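Chitin oligosaccharide binding protein NagB2 (Paenibacillus sp. FPU-7, PDB 7EHU) binds short chitin oligosaccharides such as N,N'-diacetylchitobiose and N,N',N''-triacetylchitotriose, probably as the extracellular solute-binding component of a bacterial sugar uptake system. Local coordinates at residues G146-F158 with G267-T279. Numbering follows the deposited sequence.
Sequences GFVEGFYYNTKLF and GQAAMLFDGSWAT. With NAG (2-acetamido-2-deoxy-beta-D-glucopyranose), chain B; NAG (2-acetamido-2-deoxy-beta-D-glucopyranose), chain C; NAG (2-acetamido-2-deoxy-beta-D-glucopyranose), chain D.
Backbone hydrogen bonds pair G150 with D274 and Y152 with L272, and N154 N also donates to A270 O (2.9 Å). Beyond G275 the chain turns, and S276 OG takes over as acceptor for V148 N (3.1 Å, 162° at the hydrogen). The Y152 hydroxyl shares a hydrogen bond with T279 OG1 (2.8 Å), which lies in the plane of the phenol ring at its edge.

Among the aromatic contacts, F273 meets F151 edge-to-face: F273 CD1 stands over the centre of the F151 ring, with the planes 75° apart. M271 SD adds an oblique Met-aromatic contact, 3.8 Å from F151 CD1.

At the sugar end, chi1 of 63° puts W277 CG between the backbone N and the carbonyl carbon, and the indole lies with one face against G275 CA and the other under the middle sugar, NAG (chain C), whose C4 lies 3.8 Å above the ring plane, over its centre. F147 CB packs at the indole edge, 3.7 Å from W277 CZ3. An alanine in place of W277 would probably cost the middle sugar its aromatic platform and leave F147 without this neighbour. W277 O also accepts a hydrogen bond from N2 of NAG (chain B) (3.1 Å). A sugar ring stacked on a tryptophan face, by CH-pi contact, is a recurrent feature of carbohydrate-binding sites, here in the glycan pocket of a solute-binding protein.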
loop_
_atom_site.group_PDB
_atom_site.type_symbol
_atom_site.label_atom_id
_atom_site.label_comp_id
_atom_site.label_asym_id
_atom_site.label_seq_id
_atom_site.Cartn_x
_atom_site.Cartn_y
_atom_site.Cartn_z
ATOM N N GLY A 146 -7.097 -3.744 5.155
ATOM C CA GLY A 146 -7.377 -2.549 4.387
ATOM C C GLY A 146 -6.245 -1.536 4.529
ATOM O O GLY A 146 -5.354 -1.693 5.344
ATOM N N PHE A 147 -6.289 -0.483 3.715
ATOM C CA PHE A 147 -5.334 0.607 3.854
ATOM C C PHE A 147 -5.986 1.930 3.486
ATOM O O PHE A 147 -6.938 1.988 2.704
ATOM C CB PHE A 147 -4.051 0.416 2.999
ATOM C CG PHE A 147 -4.224 0.793 1.545
ATOM C CD1 PHE A 147 -4.841 -0.075 0.638
ATOM C CD2 PHE A 147 -3.793 2.018 1.093
ATOM C CE1 PHE A 147 -5.015 0.291 -0.678
ATOM C CE2 PHE A 147 -3.970 2.389 -0.241
ATOM C CZ PHE A 147 -4.598 1.538 -1.113
ATOM N N VAL A 148 -5.436 2.998 4.065
ATOM C CA VAL A 148 -5.515 4.335 3.494
ATOM C C VAL A 148 -4.094 4.889 3.481
ATOM O O VAL A 148 -3.217 4.407 4.210
ATOM C CB VAL A 148 -6.450 5.289 4.270
ATOM C CG1 VAL A 148 -7.904 4.869 4.084
ATOM C CG2 VAL A 148 -6.076 5.388 5.732
ATOM N N GLU A 149 -3.867 5.919 2.647
ATOM C CA GLU A 149 -2.630 6.690 2.650
ATOM C C GLU A 149 -2.954 8.123 3.024
ATOM O O GLU A 149 -4.005 8.636 2.647
ATOM C CB GLU A 149 -1.892 6.610 1.301
ATOM C CG GLU A 149 -1.429 5.191 0.978
ATOM C CD GLU A 149 -0.676 5.036 -0.311
ATOM O OE1 GLU A 149 -0.285 6.059 -0.937
ATOM O OE2 GLU A 149 -0.482 3.853 -0.710
ATOM N N GLY A 150 -2.040 8.733 3.774
ATOM C CA GLY A 150 -2.220 10.087 4.255
ATOM C C GLY A 150 -0.977 10.527 4.996
ATOM O O GLY A 150 0.032 9.828 4.999
ATOM N N PHE A 151 -1.054 11.707 5.617
ATOM C CA PHE A 151 0.077 12.289 6.340
ATOM C C PHE A 151 0.022 11.953 7.823
ATOM O O PHE A 151 -0.838 12.453 8.550
ATOM C CB PHE A 151 0.114 13.808 6.187
ATOM C CG PHE A 151 0.567 14.284 4.841
ATOM C CD1 PHE A 151 1.908 14.316 4.501
ATOM C CD2 PHE A 151 -0.365 14.706 3.905
ATOM C CE1 PHE A 151 2.318 14.766 3.252
ATOM C CE2 PHE A 151 0.040 15.166 2.668
ATOM C CZ PHE A 151 1.378 15.198 2.344
ATOM N N TYR A 152 0.957 11.132 8.275
ATOM C CA TYR A 152 1.297 11.111 9.684
ATOM C C TYR A 152 2.088 12.388 9.980
ATOM O O TYR A 152 2.893 12.831 9.155
ATOM C CB TYR A 152 2.188 9.911 9.973
ATOM C CG TYR A 152 1.523 8.565 9.820
ATOM C CD1 TYR A 152 0.884 7.946 10.887
ATOM C CD2 TYR A 152 1.569 7.887 8.600
ATOM C CE1 TYR A 152 0.311 6.687 10.758
ATOM C CE2 TYR A 152 1.007 6.664 8.465
ATOM C CZ TYR A 152 0.389 6.054 9.539
ATOM O OH TYR A 152 -0.154 4.797 9.364
ATOM N N TYR A 153 1.874 13.003 11.140
ATOM C CA TYR A 153 2.605 14.226 11.443
ATOM C C TYR A 153 2.932 14.317 12.926
ATOM O O TYR A 153 2.275 13.726 13.787
ATOM C CB TYR A 153 1.886 15.479 10.912
ATOM C CG TYR A 153 0.801 16.052 11.793
ATOM C CD1 TYR A 153 -0.492 15.539 11.761
ATOM C CD2 TYR A 153 1.042 17.164 12.597
ATOM C CE1 TYR A 153 -1.494 16.092 12.514
ATOM C CE2 TYR A 153 0.034 17.729 13.363
ATOM C CZ TYR A 153 -1.233 17.195 13.312
ATOM O OH TYR A 153 -2.216 17.763 14.069
ATOM N N ASN A 154 4.003 15.049 13.192
ATOM C CA ASN A 154 4.517 15.260 14.538
ATOM C C ASN A 154 3.891 16.525 15.111
ATOM O O ASN A 154 4.170 17.632 14.648
ATOM C CB ASN A 154 6.032 15.320 14.457
ATOM C CG ASN A 154 6.688 15.405 15.802
ATOM O OD1 ASN A 154 6.206 16.092 16.707
ATOM N ND2 ASN A 154 7.762 14.653 15.969
ATOM N N THR A 155 3.029 16.341 16.104
ATOM C CA THR A 155 2.296 17.465 16.661
ATOM C C THR A 155 3.219 18.385 17.448
ATOM O O THR A 155 2.939 19.585 17.561
ATOM C CB THR A 155 1.157 16.962 17.560
ATOM O OG1 THR A 155 1.647 15.982 18.494
ATOM C CG2 THR A 155 0.044 16.335 16.736
ATOM N N LYS A 156 4.313 17.846 17.992
ATOM C CA LYS A 156 5.299 18.663 18.701
ATOM C C LYS A 156 6.078 19.541 17.734
ATOM O O LYS A 156 6.234 20.739 17.965
ATOM C CB LYS A 156 6.254 17.730 19.456
ATOM C CG LYS A 156 7.252 18.301 20.446
ATOM C CD LYS A 156 8.479 18.624 19.634
ATOM C CE LYS A 156 9.717 18.957 20.417
ATOM N NZ LYS A 156 10.869 19.350 19.498
ATOM N N LEU A 157 6.594 18.957 16.648
ATOM C CA LEU A 157 7.343 19.757 15.690
ATOM C C LEU A 157 6.447 20.793 15.030
ATOM O O LEU A 157 6.878 21.921 14.776
ATOM C CB LEU A 157 7.990 18.854 14.642
ATOM C CG LEU A 157 9.117 17.951 15.133
ATOM C CD1 LEU A 157 9.545 17.014 14.016
ATOM C CD2 LEU A 157 10.321 18.741 15.663
ATOM N N PHE A 158 5.195 20.433 14.726
ATOM C CA PHE A 158 4.270 21.428 14.196
ATOM C C PHE A 158 4.129 22.596 15.170
ATOM O O PHE A 158 4.237 23.756 14.776
ATOM C CB PHE A 158 2.893 20.802 13.894
ATOM C CG PHE A 158 2.734 20.265 12.484
ATOM C CD1 PHE A 158 3.731 19.504 11.884
ATOM C CD2 PHE A 158 1.567 20.490 11.764
ATOM C CE1 PHE A 158 3.563 18.976 10.605
ATOM C CE2 PHE A 158 1.405 19.979 10.480
ATOM C CZ PHE A 158 2.417 19.239 9.896
ATOM N N GLY A 267 11.708 11.560 14.962
ATOM C CA GLY A 267 11.569 12.978 15.189
ATOM C C GLY A 267 12.441 13.867 14.338
ATOM O O GLY A 267 12.624 15.032 14.688
ATOM N N GLN A 268 12.962 13.365 13.216
ATOM C CA GLN A 268 13.884 14.113 12.374
ATOM C C GLN A 268 13.208 14.773 11.178
ATOM O O GLN A 268 13.895 15.441 10.395
ATOM C CB GLN A 268 15.048 13.202 11.931
ATOM C CG GLN A 268 15.770 12.528 13.112
ATOM C CD GLN A 268 16.168 13.496 14.190
ATOM O OE1 GLN A 268 15.779 13.360 15.370
ATOM N NE2 GLN A 268 16.927 14.490 13.806
ATOM N N ALA A 269 11.896 14.600 11.011
ATOM C CA ALA A 269 11.124 15.295 9.991
ATOM C C ALA A 269 9.700 15.421 10.503
ATOM O O ALA A 269 9.253 14.609 11.308
ATOM C CB ALA A 269 11.102 14.545 8.664
ATOM N N ALA A 270 8.975 16.426 10.021
ATOM C CA ALA A 270 7.695 16.775 10.636
ATOM C C ALA A 270 6.507 15.930 10.181
ATOM O O ALA A 270 5.510 15.868 10.902
ATOM C CB ALA A 270 7.381 18.248 10.370
ATOM N N MET A 271 6.567 15.303 9.013
ATOM C CA MET A 271 5.456 14.489 8.539
ATOM C C MET A 271 5.967 13.420 7.594
ATOM O O MET A 271 7.112 13.449 7.145
ATOM C CB MET A 271 4.366 15.340 7.878
ATOM C CG MET A 271 4.796 15.965 6.565
ATOM S SD MET A 271 3.702 17.289 5.979
ATOM C CE MET A 271 4.472 18.680 6.786
ATOM N N LEU A 272 5.078 12.484 7.283
ATOM C CA LEU A 272 5.406 11.311 6.479
ATOM C C LEU A 272 4.144 10.891 5.748
ATOM O O LEU A 272 3.130 10.633 6.399
ATOM C CB LEU A 272 5.864 10.172 7.394
ATOM C CG LEU A 272 6.168 8.837 6.719
ATOM C CD1 LEU A 272 7.565 8.871 6.095
ATOM C CD2 LEU A 272 6.085 7.704 7.688
ATOM N N PHE A 273 4.185 10.832 4.425
ATOM C CA PHE A 273 3.059 10.341 3.648
ATOM C C PHE A 273 3.218 8.834 3.486
ATOM O O PHE A 273 4.215 8.371 2.915
ATOM C CB PHE A 273 2.956 11.048 2.289
ATOM C CG PHE A 273 1.620 10.833 1.648
ATOM C CD1 PHE A 273 0.559 11.655 1.968
ATOM C CD2 PHE A 273 1.390 9.758 0.807
ATOM C CE1 PHE A 273 -0.699 11.434 1.439
ATOM C CE2 PHE A 273 0.114 9.524 0.291
ATOM C CZ PHE A 273 -0.921 10.358 0.594
ATOM N N ASP A 274 2.296 8.068 4.050
ATOM C CA ASP A 274 2.482 6.626 4.078
ATOM C C ASP A 274 1.140 5.938 4.240
ATOM O O ASP A 274 0.117 6.571 4.531
ATOM C CB ASP A 274 3.438 6.231 5.216
ATOM C CG ASP A 274 4.317 5.042 4.882
ATOM O OD1 ASP A 274 3.883 4.154 4.104
ATOM O OD2 ASP A 274 5.403 4.950 5.460
ATOM N N GLY A 275 1.163 4.619 4.030
ATOM C CA GLY A 275 0.002 3.807 4.247
ATOM C C GLY A 275 -0.206 3.452 5.699
ATOM O O GLY A 275 0.709 3.510 6.524
ATOM N N SER A 276 -1.435 3.047 6.007
ATOM C CA SER A 276 -1.820 2.802 7.395
ATOM C C SER A 276 -1.139 1.581 7.968
ATOM O O SER A 276 -1.126 1.418 9.194
ATOM C CB SER A 276 -3.331 2.786 7.552
ATOM O OG SER A 276 -3.943 1.962 6.584
ATOM N N TRP A 277 -0.521 0.761 7.121
ATOM C CA TRP A 277 0.296 -0.369 7.574
ATOM C C TRP A 277 1.589 0.074 8.250
ATOM O O TRP A 277 2.286 -0.770 8.819
ATOM C CB TRP A 277 0.610 -1.288 6.360
ATOM C CG TRP A 277 1.425 -0.542 5.328
ATOM C CD1 TRP A 277 2.752 -0.206 5.408
ATOM C CD2 TRP A 277 0.955 0.030 4.098
ATOM N NE1 TRP A 277 3.134 0.543 4.328
ATOM C CE2 TRP A 277 2.045 0.703 3.506
ATOM C CE3 TRP A 277 -0.280 0.036 3.444
ATOM C CZ2 TRP A 277 1.923 1.385 2.303
ATOM C CZ3 TRP A 277 -0.395 0.706 2.246
ATOM C CH2 TRP A 277 0.702 1.364 1.681
ATOM N N ALA A 278 1.885 1.377 8.242
ATOM C CA ALA A 278 3.069 1.910 8.913
ATOM C C ALA A 278 2.820 2.224 10.381
ATOM O O ALA A 278 3.772 2.526 11.105
ATOM C CB ALA A 278 3.518 3.206 8.219
ATOM N N THR A 279 1.560 2.186 10.841
ATOM C CA THR A 279 1.242 2.670 12.185
ATOM C C THR A 279 2.074 1.989 13.260
ATOM O O THR A 279 2.535 2.648 14.200
ATOM C CB THR A 279 -0.250 2.505 12.467
ATOM O OG1 THR A 279 -0.960 3.386 11.609
ATOM C CG2 THR A 279 -0.599 2.829 13.922
HETATM C C1 NAG B . 3.347 -4.938 8.534
HETATM C C2 NAG B . 4.278 -4.022 7.720
HETATM C C3 NAG B . 3.607 -3.576 6.427
HETATM C C4 NAG B . 2.897 -4.723 5.716
HETATM C C5 NAG B . 2.100 -5.573 6.694
HETATM C C6 NAG B . 1.496 -6.802 6.062
HETATM C C7 NAG B . 5.834 -2.560 8.982
HETATM C C8 NAG B . 5.941 -1.292 9.791
HETATM N N2 NAG B . 4.615 -2.851 8.516
HETATM O O1 NAG B . 4.006 -5.442 9.644
HETATM O O3 NAG B . 4.599 -2.968 5.602
HETATM O O4 NAG B . 1.906 -4.167 4.854
HETATM O O5 NAG B . 2.946 -6.013 7.757
HETATM O O6 NAG B . 2.444 -7.513 5.285
HETATM O O7 NAG B . 6.812 -3.269 8.735
HETATM C C1 NAG C . 2.178 -4.112 3.462
HETATM C C2 NAG C . 0.842 -3.808 2.807
HETATM C C3 NAG C . 1.021 -3.480 1.327
HETATM C C4 NAG C . 2.126 -2.456 1.107
HETATM C C5 NAG C . 3.381 -2.926 1.831
HETATM C C6 NAG C . 4.543 -1.969 1.748
HETATM C C7 NAG C . -1.054 -5.031 3.838
HETATM C C8 NAG C . -1.826 -6.310 3.827
HETATM N N2 NAG C . -0.055 -4.947 2.948
HETATM O O3 NAG C . -0.227 -3.012 0.841
HETATM O O4 NAG C . 2.433 -2.383 -0.282
HETATM O O5 NAG C . 3.075 -3.079 3.222
HETATM O O6 NAG C . 5.701 -2.524 2.364
HETATM O O7 NAG C . -1.337 -4.113 4.603
HETATM C C1 NAG D . 2.087 -1.210 -0.964
HETATM C C2 NAG D . 2.663 -1.304 -2.356
HETATM C C3 NAG D . 2.167 -0.148 -3.224
HETATM C C4 NAG D . 0.644 -0.086 -3.203
HETATM C C5 NAG D . 0.136 -0.036 -1.765
HETATM C C6 NAG D . -1.374 -0.079 -1.659
HETATM C C7 NAG D . 4.810 -2.425 -2.725
HETATM C C8 NAG D . 6.308 -2.295 -2.674
HETATM N N2 NAG D . 4.115 -1.351 -2.343
HETATM O O3 NAG D . 2.655 -0.346 -4.545
HETATM O O4 NAG D . 0.153 1.072 -3.871
HETATM O O5 NAG D . 0.664 -1.154 -1.035
HETATM O O6 NAG D . -1.910 -1.265 -2.226
HETATM O O7 NAG D . 4.253 -3.454 -3.109
HETATM O O HOH W 1 -3.132 -0.620 6.290
HETATM O O HOH W 2 -2.084 6.167 6.210
HETATM O O HOH W 3 8.674 13.318 13.598
#